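Local atomic coordinates of endoglycosidase (Bacteroides thetaiotaomicron, PDB entry 6Q64), a protein that probably hydrolyses O-glycosidic bonds in complex N-glycans, as a family 18 endoglycosidase built on a TIM barrel. Residues 258-261 with 262-265; 283-286 with 287-290; 310-313 with 314-318; 352-356 with 357-361. The protein carries 1 engineered substitution. All coordinates share one frame; numbering follows the deposited sequence.

How the contacts relate
The four contacts follow one another along the C-terminal part of a parallel TIM barrel. Contact 1 starts helix 261-268, in the connection that follows strand 251-254. Contact 2 is where strand 280-285 turns into the short helix 286-289, contact 3 lies along helix 311-317, and contact 4 closes helix 346-358, which comes after strand 329-333. Contact 3 sits in the middle: its centre is about 11 Å from those of contacts 1 and 4 and about 12 Å from that of contact 2. Contacts 2 and 4, about 21 Å apart between centres, do not touch. Helix 311-317 thus packs against the start of helix 261-268, the end of strand 280-285 and the end of helix 346-358.

Contact 1 (258-261 with 262-265); sequences ESST and SSVI
Where the loop after strand 251-254 runs into helix 261-268, S260 takes the N-cap position and S263 reaches back to it from the first turn. The S263 hydroxyl gives its proton to the backbone carbonyl of S260, OG to O 2.8 Å, approaching with a tilt of 24° from the carbonyl plane. Its chi1 of 70° sets OG between the backbone N and carbonyl carbon of its own residue, which turns it toward the start of the helix. The same S260 O takes a weak bond from V264 N at 3.2 Å. Replacing S263 by an alanine removes the hydroxyl, and the S260 carbonyl would probably be left with little more than that weak bond. One residue on, T261 O is gripped twice, by V264 N at 2.9 Å from above the carbonyl plane and by I265 N at 3.0 Å nearly along the C=O axis. T261 and I265 also lie side by side, CG2 to CD1 4.0 Å. V264 turns CG2 back onto E258 CB, 3.5 Å away, closing the loop over the helix start. Beyond the turn, E258 makes a salt bridge with K267 and the T261 hydroxyl bonds to D315. With a serine at the N-cap and T261 O to I265 N as the first regular helical bond, this is the opening turn of a helix on the outside of a TIM barrel.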
ATOM      1  N   GLU A 258     -12.523  12.004   7.109  1.00 71.87           N
ATOM      2  CA  GLU A 258     -12.362  12.345   8.533  1.00 69.79           C
ATOM      3  C   GLU A 258     -11.999  13.817   8.672  1.00 65.51           C
ATOM      4  O   GLU A 258     -11.029  14.209   8.100  1.00 69.49           O
ATOM      5  CB  GLU A 258     -11.300  11.445   9.158  1.00 73.58           C
ATOM      6  CG  GLU A 258     -11.849  10.117   9.658  1.00 72.49           C
ATOM      7  CD  GLU A 258     -12.193   9.080   8.604  1.00 76.28           C
ATOM      8  OE1 GLU A 258     -12.958   8.174   8.942  1.00 80.41           O
ATOM      9  OE2 GLU A 258     -11.690   9.167   7.455  1.00 85.16           O
ATOM     10  N   SER A 259     -12.684  14.588   9.499  1.00 66.90           N
ATOM     11  CA  SER A 259     -12.504  16.057   9.556  1.00 70.25           C
ATOM     12  C   SER A 259     -11.750  16.516  10.809  1.00 71.11           C
ATOM     13  O   SER A 259     -11.680  17.761  10.992  1.00 78.96           O
ATOM     14  CB  SER A 259     -13.850  16.740   9.392  1.00 76.05           C
ATOM     15  OG  SER A 259     -14.447  17.125  10.623  1.00 81.43           O
ATOM     16  N   SER A 260     -11.226  15.587  11.639  1.00 74.33           N
ATOM     17  CA  SER A 260     -10.583  15.843  12.975  1.00 70.73           C
ATOM     18  C   SER A 260      -9.558  14.764  13.330  1.00 65.84           C
ATOM     19  O   SER A 260      -9.764  13.593  12.973  1.00 63.33           O
ATOM     20  CB  SER A 260     -11.592  15.932  14.083  1.00 74.52           C
ATOM     21  OG  SER A 260     -12.076  14.642  14.441  1.00 74.68           O
ATOM     22  N   THR A 261      -8.488  15.148  14.023  1.00 65.88           N
ATOM     23  CA  THR A 261      -7.426  14.206  14.455  1.00 65.14           C
ATOM     24  C   THR A 261      -8.096  13.060  15.197  1.00 65.77           C
ATOM     25  O   THR A 261      -7.863  11.888  14.874  1.00 63.06           O
ATOM     26  CB  THR A 261      -6.377  14.823  15.388  1.00 63.98           C
ATOM     27  OG1 THR A 261      -5.720  15.932  14.765  1.00 64.04           O
ATOM     28  CG2 THR A 261      -5.321  13.814  15.776  1.00 61.80           C
ATOM     29  N   SER A 262      -8.952  13.398  16.144  1.00 72.06           N
ATOM     30  CA  SER A 262      -9.412  12.373  17.104  1.00 74.09           C
ATOM     31  C   SER A 262     -10.419  11.457  16.398  1.00 69.10           C
ATOM     32  O   SER A 262     -10.382  10.252  16.660  1.00 75.30           O
ATOM     33  CB  SER A 262      -9.818  12.987  18.426  1.00 74.03           C
ATOM     34  OG  SER A 262     -11.197  13.220  18.464  1.00 83.79           O
ATOM     35  N   SER A 263     -11.121  11.931  15.375  1.00 71.35           N
ATOM     36  CA  SER A 263     -11.984  11.057  14.530  1.00 73.68           C
ATOM     37  C   SER A 263     -11.135  10.097  13.687  1.00 69.95           C
ATOM     38  O   SER A 263     -11.652   9.024  13.312  1.00 72.07           O
ATOM     39  CB  SER A 263     -12.957  11.828  13.682  1.00 76.91           C
ATOM     40  OG  SER A 263     -12.296  12.542  12.649  1.00 83.51           O
ATOM     41  N   VAL A 264      -9.862  10.405  13.454  1.00 68.43           N
ATOM     42  CA  VAL A 264      -8.964   9.501  12.671  1.00 69.84           C
ATOM     43  C   VAL A 264      -8.421   8.425  13.607  1.00 66.96           C
ATOM     44  O   VAL A 264      -8.448   7.252  13.232  1.00 71.57           O
ATOM     45  CB  VAL A 264      -7.818  10.275  11.997  1.00 70.09           C
ATOM     46  CG1 VAL A 264      -6.893   9.377  11.187  1.00 68.68           C
ATOM     47  CG2 VAL A 264      -8.376  11.372  11.125  1.00 75.02           C
ATOM     48  N   ILE A 265      -7.952   8.841  14.782  1.00 68.19           N
ATOM     49  CA  ILE A 265      -7.513   7.933  15.879  1.00 63.69           C
ATOM     50  C   ILE A 265      -8.645   6.950  16.186  1.00 63.40           C
ATOM     51  O   ILE A 265      -8.354   5.734  16.247  1.00 63.18           O
ATOM     52  CB  ILE A 265      -7.057   8.717  17.112  1.00 62.53           C
ATOM     53  CG1 ILE A 265      -6.043   9.800  16.719  1.00 61.48           C
ATOM     54  CG2 ILE A 265      -6.508   7.750  18.152  1.00 63.54           C
ATOM     55  CD1 ILE A 265      -5.214  10.369  17.828  1.00 61.25           C
TER

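Contact 2 (283-286 with 287-290); sequences TVEF and EQGW
E287, two residues past the end of strand 280-285, brings its CB to 3.1 Å from E285 OE2. The two acidic side chains slant across each other with carboxylate planes 12° apart, and E285 OE1 comes within 4.1 Å of E287 OE2, a like-charge approach. Q288 supplies the capping bond: its backbone N gives to E285 OE2 at 2.6 Å, meeting the oxygen on its syn side but 35° out of the carboxylate plane. E285 reaches this place because CG runs anti to the backbone N and the chain then bends at chi2 (41°), curling the acid back over the start of the helix. At G289 the backbone N makes a weak bond to E285 O, and any beta carbon there would run into that same oxygen. W290 comes next. Its N bonds to F286 O at 3.1 Å, while its CA sits over the centre of the F286 ring, 3.9 Å from the centroid, as a CH-pi contact. The indole meets F286 O with its edge, CD1 lying 3.1 Å from the oxygen. The F286 ring also touches I313 of helix 311-317, and E285 packs against Y256 and W257. Chemically, a buried acid at the N-cap gives an acceptor to a first-turn amide that has none within the helix itself.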
ATOM      1  N   THR A 283      -4.427   7.211   4.796  1.00 70.83           N
ATOM      2  CA  THR A 283      -4.385   7.677   3.404  1.00 67.75           C
ATOM      3  C   THR A 283      -5.475   8.710   3.192  1.00 71.23           C
ATOM      4  O   THR A 283      -6.571   8.653   3.815  1.00 66.48           O
ATOM      5  CB  THR A 283      -4.528   6.529   2.404  1.00 71.39           C
ATOM      6  OG1 THR A 283      -5.869   6.020   2.438  1.00 68.30           O
ATOM      7  CG2 THR A 283      -3.505   5.447   2.670  1.00 71.15           C
ATOM      8  N   VAL A 284      -5.154   9.606   2.285  1.00 76.14           N
ATOM      9  CA  VAL A 284      -6.040  10.722   1.911  1.00 80.27           C
ATOM     10  C   VAL A 284      -6.419  10.592   0.421  1.00 74.90           C
ATOM     11  O   VAL A 284      -5.821   9.734  -0.298  1.00 67.65           O
ATOM     12  CB  VAL A 284      -5.327  12.009   2.335  1.00 84.05           C
ATOM     13  CG1 VAL A 284      -4.158  12.318   1.425  1.00 84.51           C
ATOM     14  CG2 VAL A 284      -6.315  13.153   2.403  1.00 94.96           C
ATOM     15  N   GLU A 285      -7.462  11.315  -0.008  1.00 75.91           N
ATOM     16  CA  GLU A 285      -8.151  11.052  -1.304  1.00 81.95           C
ATOM     17  C   GLU A 285      -7.753  12.144  -2.300  1.00 80.64           C
ATOM     18  O   GLU A 285      -8.196  13.302  -2.148  1.00 81.77           O
ATOM     19  CB  GLU A 285      -9.644  10.839  -1.035  1.00 84.97           C
ATOM     20  CG  GLU A 285     -10.612  11.173  -2.147  1.00 95.29           C
ATOM     21  CD  GLU A 285     -10.273  10.811  -3.577  1.00100.20           C
ATOM     22  OE1 GLU A 285     -10.779   9.763  -4.072  1.00 98.20           O
ATOM     23  OE2 GLU A 285      -9.567  11.629  -4.205  1.00106.90           O
ATOM     24  N   PHE A 286      -6.923  11.759  -3.268  1.00 78.82           N
ATOM     25  CA  PHE A 286      -6.122  12.690  -4.101  1.00 84.63           C
ATOM     26  C   PHE A 286      -6.710  12.819  -5.514  1.00 89.26           C
ATOM     27  O   PHE A 286      -6.426  13.839  -6.157  1.00 92.38           O
ATOM     28  CB  PHE A 286      -4.649  12.277  -4.044  1.00 82.12           C
ATOM     29  CG  PHE A 286      -3.795  13.202  -3.219  1.00 77.00           C
ATOM     30  CD1 PHE A 286      -4.343  13.916  -2.172  1.00 72.30           C
ATOM     31  CD2 PHE A 286      -2.456  13.377  -3.514  1.00 78.12           C
ATOM     32  CE1 PHE A 286      -3.572  14.791  -1.436  1.00 72.74           C
ATOM     33  CE2 PHE A 286      -1.682  14.247  -2.765  1.00 79.54           C
ATOM     34  CZ  PHE A 286      -2.242  14.953  -1.727  1.00 75.37           C
ATOM     35  N   GLU A 287      -7.541  11.865  -5.950  1.00 90.42           N
ATOM     36  CA  GLU A 287      -8.474  12.038  -7.093  1.00 89.98           C
ATOM     37  C   GLU A 287      -9.234  13.361  -6.910  1.00 89.61           C
ATOM     38  O   GLU A 287      -9.382  14.084  -7.886  1.00 95.69           O
ATOM     39  CB  GLU A 287      -9.325  10.777  -7.216  1.00 92.74           C
ATOM     40  CG  GLU A 287     -10.484  10.850  -8.194  1.00103.56           C
ATOM     41  CD  GLU A 287     -10.988   9.476  -8.631  1.00107.50           C
ATOM     42  OE1 GLU A 287     -10.533   9.013  -9.684  1.00108.48           O
ATOM     43  OE2 GLU A 287     -11.793   8.850  -7.890  1.00103.12           O
ATOM     44  N   GLN A 288      -9.587  13.747  -5.691  1.00 94.77           N
ATOM     45  CA  GLN A 288     -10.375  14.984  -5.442  1.00 97.24           C
ATOM     46  C   GLN A 288      -9.584  16.065  -4.690  1.00 92.53           C
ATOM     47  O   GLN A 288      -9.981  17.220  -4.782  1.00 95.59           O
ATOM     48  CB  GLN A 288     -11.623  14.604  -4.664  1.00100.15           C
ATOM     49  CG  GLN A 288     -12.764  14.191  -5.570  1.00109.55           C
ATOM     50  CD  GLN A 288     -14.041  14.210  -4.766  1.00120.67           C
ATOM     51  OE1 GLN A 288     -14.039  13.942  -3.559  1.00115.61           O
ATOM     52  NE2 GLN A 288     -15.136  14.574  -5.420  1.00124.74           N
ATOM     53  N   GLY A 289      -8.532  15.724  -3.950  1.00 83.65           N
ATOM     54  CA  GLY A 289      -7.900  16.675  -3.018  1.00 79.92           C
ATOM     55  C   GLY A 289      -6.432  16.907  -3.306  1.00 78.35           C
ATOM     56  O   GLY A 289      -5.785  17.590  -2.481  1.00 75.34           O
ATOM     57  N   TRP A 290      -5.943  16.429  -4.462  1.00 81.11           N
ATOM     58  CA  TRP A 290      -4.547  16.644  -4.934  1.00 78.64           C
ATOM     59  C   TRP A 290      -4.209  18.127  -4.849  1.00 77.48           C
ATOM     60  O   TRP A 290      -3.062  18.451  -4.530  1.00 79.89           O
ATOM     61  CB  TRP A 290      -4.343  16.113  -6.351  1.00 81.99           C
ATOM     62  CG  TRP A 290      -5.182  16.799  -7.383  1.00 88.23           C
ATOM     63  CD1 TRP A 290      -6.460  16.488  -7.742  1.00 88.95           C
ATOM     64  CD2 TRP A 290      -4.797  17.924  -8.199  1.00 90.41           C
ATOM     65  NE1 TRP A 290      -6.887  17.329  -8.731  1.00 95.18           N
ATOM     66  CE2 TRP A 290      -5.890  18.219  -9.034  1.00 92.26           C
ATOM     67  CE3 TRP A 290      -3.645  18.710  -8.299  1.00 91.78           C
ATOM     68  CZ2 TRP A 290      -5.867  19.267  -9.944  1.00 92.55           C
ATOM     69  CZ3 TRP A 290      -3.617  19.752  -9.198  1.00 93.26           C
ATOM     70  CH2 TRP A 290      -4.718  20.021 -10.009  1.00 95.63           C
TER

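Contact 3 (310-313 with 314-318); sequences GNQI and LDYAT
Q312 and Y316, a turn apart, lie side by side on the tight side of this buried contact. Q312 CG, carried out anti to its own backbone N (chi1 -177°), passes over one face of the tyrosine as a CH-pi contact, 4.0 Å from the ring centroid. Beneath them Y316 N bonds to Q312 O at 3.0 Å, and that oxygen also lies 3.1 Å from Y316 CD1. Apolar side-chain contact is sparser on the other flank, though it too is turned from solvent: I313 CG2 and L314 CG stay 4.1 Å apart, while L314 CG still rests against G310 O at 3.2 Å. L314 N divides itself between G310 O and a weak bond to N311 O. The polar ends on the tight side reach outward, Y316 OH to the carbonyl of A255 and Q312 NE2 to that of Y256. With a leucine in place of Y316, the A255 carbonyl would probably lose its hydroxyl partner and Q312 the ring face it packs on. D315 is likewise satisfied from outside, by Y298 and S300. Loop carbonyls and hydroxyls thus satisfy the buried polar groups, which is likely to restrict how the helix can turn against the strands.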
ATOM      1  N   GLY A 310      -3.632  22.088   3.404  1.00 83.57           N
ATOM      2  CA  GLY A 310      -3.129  20.690   3.390  1.00 85.57           C
ATOM      3  C   GLY A 310      -2.995  20.056   4.788  1.00 85.58           C
ATOM      4  O   GLY A 310      -2.185  19.071   4.961  1.00 72.69           O
ATOM      5  N   ASN A 311      -3.762  20.556   5.767  1.00 81.65           N
ATOM      6  CA  ASN A 311      -3.575  20.205   7.198  1.00 76.89           C
ATOM      7  C   ASN A 311      -4.028  18.749   7.448  1.00 69.57           C
ATOM      8  O   ASN A 311      -3.421  18.141   8.307  1.00 72.72           O
ATOM      9  CB  ASN A 311      -4.146  21.283   8.127  1.00 73.42           C
ATOM     10  CG  ASN A 311      -5.642  21.373   8.073  1.00 76.63           C
ATOM     11  OD1 ASN A 311      -6.242  20.906   7.114  1.00 77.69           O
ATOM     12  ND2 ASN A 311      -6.245  21.938   9.112  1.00 79.36           N
ATOM     13  N   GLN A 312      -4.938  18.171   6.659  1.00 67.97           N
ATOM     14  CA  GLN A 312      -5.281  16.716   6.686  1.00 66.35           C
ATOM     15  C   GLN A 312      -3.990  15.928   6.503  1.00 65.37           C
ATOM     16  O   GLN A 312      -3.556  15.288   7.459  1.00 71.46           O
ATOM     17  CB  GLN A 312      -6.344  16.307   5.656  1.00 69.54           C
ATOM     18  CG  GLN A 312      -6.774  14.843   5.710  1.00 68.94           C
ATOM     19  CD  GLN A 312      -8.053  14.498   4.963  1.00 71.94           C
ATOM     20  OE1 GLN A 312      -8.164  14.467   3.729  1.00 71.60           O
ATOM     21  NE2 GLN A 312      -9.067  14.162   5.727  1.00 72.98           N
ATOM     22  N   ILE A 313      -3.344  15.975   5.348  1.00 70.49           N
ATOM     23  CA  ILE A 313      -2.164  15.089   5.086  1.00 69.00           C
ATOM     24  C   ILE A 313      -1.015  15.407   6.062  1.00 67.25           C
ATOM     25  O   ILE A 313      -0.157  14.536   6.315  1.00 68.80           O
ATOM     26  CB  ILE A 313      -1.698  15.160   3.624  1.00 71.91           C
ATOM     27  CG1 ILE A 313      -0.713  14.026   3.318  1.00 70.17           C
ATOM     28  CG2 ILE A 313      -1.128  16.535   3.313  1.00 74.21           C
ATOM     29  CD1 ILE A 313      -0.605  13.653   1.855  1.00 69.00           C
ATOM     30  N   LEU A 314      -0.945  16.605   6.612  1.00 68.20           N
ATOM     31  CA  LEU A 314       0.252  16.932   7.424  1.00 70.22           C
ATOM     32  C   LEU A 314      -0.005  16.438   8.836  1.00 75.84           C
ATOM     33  O   LEU A 314       0.971  16.012   9.483  1.00 78.02           O
ATOM     34  CB  LEU A 314       0.535  18.437   7.390  1.00 72.40           C
ATOM     35  CG  LEU A 314       0.797  19.028   6.007  1.00 70.58           C
ATOM     36  CD1 LEU A 314       0.983  20.526   6.101  1.00 74.91           C
ATOM     37  CD2 LEU A 314       2.006  18.386   5.371  1.00 70.10           C
ATOM     38  N   ASP A 315      -1.268  16.528   9.279  1.00 71.69           N
ATOM     39  CA  ASP A 315      -1.698  15.975  10.577  1.00 66.78           C
ATOM     40  C   ASP A 315      -1.394  14.486  10.552  1.00 64.49           C
ATOM     41  O   ASP A 315      -0.760  13.984  11.506  1.00 66.48           O
ATOM     42  CB  ASP A 315      -3.179  16.216  10.847  1.00 71.41           C
ATOM     43  CG  ASP A 315      -3.581  15.861  12.269  1.00 72.50           C
ATOM     44  OD1 ASP A 315      -2.854  16.288  13.222  1.00 66.32           O
ATOM     45  OD2 ASP A 315      -4.590  15.126  12.401  1.00 70.41           O
ATOM     46  N   TYR A 316      -1.797  13.820   9.472  1.00 61.05           N
ATOM     47  CA  TYR A 316      -1.617  12.354   9.342  1.00 59.56           C
ATOM     48  C   TYR A 316      -0.129  12.025   9.522  1.00 61.91           C
ATOM     49  O   TYR A 316       0.283  11.204  10.337  1.00 60.94           O
ATOM     50  CB  TYR A 316      -2.204  11.851   8.027  1.00 55.45           C
ATOM     51  CG  TYR A 316      -3.706  11.858   7.945  1.00 56.22           C
ATOM     52  CD1 TYR A 316      -4.500  12.634   8.782  1.00 64.04           C
ATOM     53  CD2 TYR A 316      -4.361  11.074   7.015  1.00 56.90           C
ATOM     54  CE1 TYR A 316      -5.896  12.639   8.693  1.00 64.06           C
ATOM     55  CE2 TYR A 316      -5.749  11.089   6.882  1.00 58.45           C
ATOM     56  CZ  TYR A 316      -6.517  11.889   7.710  1.00 62.32           C
ATOM     57  OH  TYR A 316      -7.872  11.896   7.581  1.00 69.25           O
ATOM     58  N   ALA A 317       0.718  12.697   8.776  1.00 68.99           N
ATOM     59  CA  ALA A 317       2.151  12.341   8.739  1.00 68.62           C
ATOM     60  C   ALA A 317       2.762  12.527  10.123  1.00 61.55           C
ATOM     61  O   ALA A 317       3.772  11.871  10.359  1.00 63.51           O
ATOM     62  CB  ALA A 317       2.871  13.181   7.707  1.00 72.29           C
ATOM     63  N   THR A 318       2.227  13.431  10.946  1.00 55.12           N
ATOM     64  CA  THR A 318       2.858  13.815  12.232  1.00 60.77           C
ATOM     65  C   THR A 318       2.051  13.252  13.419  1.00 61.03           C
ATOM     66  O   THR A 318       2.289  13.755  14.547  1.00 56.06           O
ATOM     67  CB  THR A 318       2.957  15.332  12.388  1.00 59.38           C
ATOM     68  OG1 THR A 318       1.622  15.808  12.351  1.00 62.38           O
ATOM     69  CG2 THR A 318       3.769  16.005  11.308  1.00 66.44           C
TER

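Contact 4 (352-356 with 357-361); sequences LYFGN and QVYPG
Y353 O is held by two amides at once: V358 N reaches it in the carbonyl plane at 3.0 Å, and Q357 N from above that plane at 2.9 Å. The bond to V358 spans five residues rather than four, and Y359 N repeats that spacing to F354 O at 3.1 Å, so helix 346-358 widens into a pi-type turn just before it ends. Within the widened turn N356 folds its amide back along the helix (chi1 -70°), and ND2 meets a lone pair of L352 O at 2.9 Å, alongside a weak backbone bond to the same oxygen. Its other end, OD1, accepts from V71 N. The side chains follow the widened turn. V358 lies beside F354 and sets CG2 off-centre over that ring, 4.1 Å from the centroid. F354 also meets Y359, CD2 to CE1 3.8 Å, in an oblique pair with the ring planes at 44°. On the outer flank Q357 crosses Y353 at about a right angle, amide and ring planes 77° apart, and OE1 comes to the ring edge, 3.4 Å from CE1. The Y359 hydroxyl bonds to E304 and its carbonyl to R326. The chemistry implies a helix end where one carbonyl shared by two amides and the asparagine amide on L352 O accompany the widening turn, with F354, V358 and Y359 packed together beside them and polar groups tying the exit to nearby loops.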
ATOM      1  N   LEU A 352       5.842  13.900   4.257  1.00 59.95           N
ATOM      2  CA  LEU A 352       6.962  13.042   4.750  1.00 59.14           C
ATOM      3  C   LEU A 352       8.081  13.884   5.350  1.00 60.47           C
ATOM      4  O   LEU A 352       8.799  13.361   6.189  1.00 68.18           O
ATOM      5  CB  LEU A 352       7.462  12.156   3.616  1.00 57.01           C
ATOM      6  CG  LEU A 352       6.357  11.253   3.083  1.00 63.60           C
ATOM      7  CD1 LEU A 352       6.807  10.440   1.902  1.00 63.81           C
ATOM      8  CD2 LEU A 352       5.871  10.334   4.200  1.00 68.26           C
ATOM      9  N   TYR A 353       8.193  15.146   4.967  1.00 59.17           N
ATOM     10  CA  TYR A 353       9.209  16.055   5.530  1.00 58.94           C
ATOM     11  C   TYR A 353       8.737  16.437   6.933  1.00 60.25           C
ATOM     12  O   TYR A 353       9.550  16.518   7.880  1.00 68.01           O
ATOM     13  CB  TYR A 353       9.421  17.263   4.611  1.00 56.68           C
ATOM     14  CG  TYR A 353      10.180  18.400   5.266  1.00 54.63           C
ATOM     15  CD1 TYR A 353      11.531  18.271   5.559  1.00 56.15           C
ATOM     16  CD2 TYR A 353       9.556  19.602   5.572  1.00 54.49           C
ATOM     17  CE1 TYR A 353      12.232  19.289   6.196  1.00 61.12           C
ATOM     18  CE2 TYR A 353      10.242  20.624   6.198  1.00 59.57           C
ATOM     19  CZ  TYR A 353      11.576  20.461   6.539  1.00 61.89           C
ATOM     20  OH  TYR A 353      12.255  21.491   7.128  1.00 66.64           O
ATOM     21  N   PHE A 354       7.432  16.679   7.063  1.00 61.89           N
ATOM     22  CA  PHE A 354       6.775  17.009   8.362  1.00 63.36           C
ATOM     23  C   PHE A 354       6.887  15.774   9.294  1.00 59.82           C
ATOM     24  O   PHE A 354       7.467  15.878  10.359  1.00 57.49           O
ATOM     25  CB  PHE A 354       5.368  17.568   8.096  1.00 60.98           C
ATOM     26  CG  PHE A 354       5.332  19.068   7.942  1.00 67.08           C
ATOM     27  CD1 PHE A 354       6.177  19.719   7.058  1.00 72.56           C
ATOM     28  CD2 PHE A 354       4.471  19.848   8.687  1.00 68.37           C
ATOM     29  CE1 PHE A 354       6.153  21.103   6.937  1.00 70.42           C
ATOM     30  CE2 PHE A 354       4.462  21.229   8.574  1.00 70.17           C
ATOM     31  CZ  PHE A 354       5.295  21.854   7.689  1.00 67.48           C
ATOM     32  N   GLY A 355       6.517  14.593   8.817  1.00 57.28           N
ATOM     33  CA  GLY A 355       6.531  13.346   9.594  1.00 60.26           C
ATOM     34  C   GLY A 355       7.908  12.908  10.058  1.00 58.65           C
ATOM     35  O   GLY A 355       7.995  12.339  11.162  1.00 64.95           O
ATOM     36  N   ASN A 356       8.945  13.161   9.265  1.00 63.28           N
ATOM     37  CA  ASN A 356      10.299  12.584   9.461  1.00 61.21           C
ATOM     38  C   ASN A 356      11.309  13.653   9.892  1.00 63.58           C
ATOM     39  O   ASN A 356      12.338  13.253  10.402  1.00 65.84           O
ATOM     40  CB  ASN A 356      10.732  11.838   8.207  1.00 59.82           C
ATOM     41  CG  ASN A 356       9.921  10.579   8.027  1.00 64.82           C
ATOM     42  OD1 ASN A 356      10.088   9.645   8.799  1.00 70.91           O
ATOM     43  ND2 ASN A 356       9.006  10.554   7.065  1.00 60.92           N
ATOM     44  N   GLN A 357      11.069  14.956   9.722  1.00 66.46           N
ATOM     45  CA  GLN A 357      12.078  15.950  10.166  1.00 67.95           C
ATOM     46  C   GLN A 357      11.459  17.009  11.035  1.00 64.26           C
ATOM     47  O   GLN A 357      12.059  17.253  12.098  1.00 65.70           O
ATOM     48  CB  GLN A 357      12.773  16.662   9.023  1.00 71.37           C
ATOM     49  CG  GLN A 357      13.751  15.721   8.358  1.00 85.60           C
ATOM     50  CD  GLN A 357      14.429  16.244   7.111  1.00 90.42           C
ATOM     51  OE1 GLN A 357      14.941  17.389   7.077  1.00 86.52           O
ATOM     52  NE2 GLN A 357      14.482  15.338   6.131  1.00 69.34           N
ATOM     53  N   VAL A 358      10.385  17.650  10.577  1.00 60.05           N
ATOM     54  CA  VAL A 358       9.881  18.863  11.283  1.00 65.20           C
ATOM     55  C   VAL A 358       9.451  18.425  12.692  1.00 66.56           C
ATOM     56  O   VAL A 358       9.837  19.079  13.646  1.00 68.18           O
ATOM     57  CB  VAL A 358       8.748  19.573  10.514  1.00 68.09           C
ATOM     58  CG1 VAL A 358       8.254  20.802  11.256  1.00 65.84           C
ATOM     59  CG2 VAL A 358       9.158  19.945   9.093  1.00 67.72           C
ATOM     60  N   TYR A 359       8.720  17.312  12.781  1.00 63.54           N
ATOM     61  CA  TYR A 359       8.123  16.743  14.005  1.00 62.36           C
ATOM     62  C   TYR A 359       8.629  15.321  14.193  1.00 62.51           C
ATOM     63  O   TYR A 359       7.918  14.353  13.951  1.00 65.25           O
ATOM     64  CB  TYR A 359       6.603  16.721  13.890  1.00 60.89           C
ATOM     65  CG  TYR A 359       5.948  18.066  13.789  1.00 62.38           C
ATOM     66  CD1 TYR A 359       5.755  18.683  12.562  1.00 65.06           C
ATOM     67  CD2 TYR A 359       5.446  18.694  14.909  1.00 61.26           C
ATOM     68  CE1 TYR A 359       5.127  19.922  12.467  1.00 67.51           C
ATOM     69  CE2 TYR A 359       4.837  19.939  14.833  1.00 66.67           C
ATOM     70  CZ  TYR A 359       4.679  20.561  13.611  1.00 66.53           C
ATOM     71  OH  TYR A 359       4.035  21.753  13.548  1.00 66.61           O
ATOM     72  N   PRO A 360       9.886  15.134  14.618  1.00 63.71           N
ATOM     73  CA  PRO A 360      10.434  13.787  14.747  1.00 68.03           C
ATOM     74  C   PRO A 360       9.565  12.952  15.700  1.00 67.51           C
ATOM     75  O   PRO A 360       9.174  13.431  16.706  1.00 67.93           O
ATOM     76  CB  PRO A 360      11.865  13.941  15.271  1.00 68.93           C
ATOM     77  CG  PRO A 360      12.088  15.447  15.394  1.00 69.07           C
ATOM     78  CD  PRO A 360      10.822  16.187  14.998  1.00 63.09           C
ATOM     79  N   GLY A 361       9.227  11.751  15.269  1.00 65.33           N
ATOM     80  CA  GLY A 361       8.327  10.853  15.983  1.00 70.80           C
ATOM     81  C   GLY A 361       9.085   9.948  16.932  1.00 70.34           C
ATOM     82  O   GLY A 361      10.310   9.948  16.885  1.00 67.97           O
TER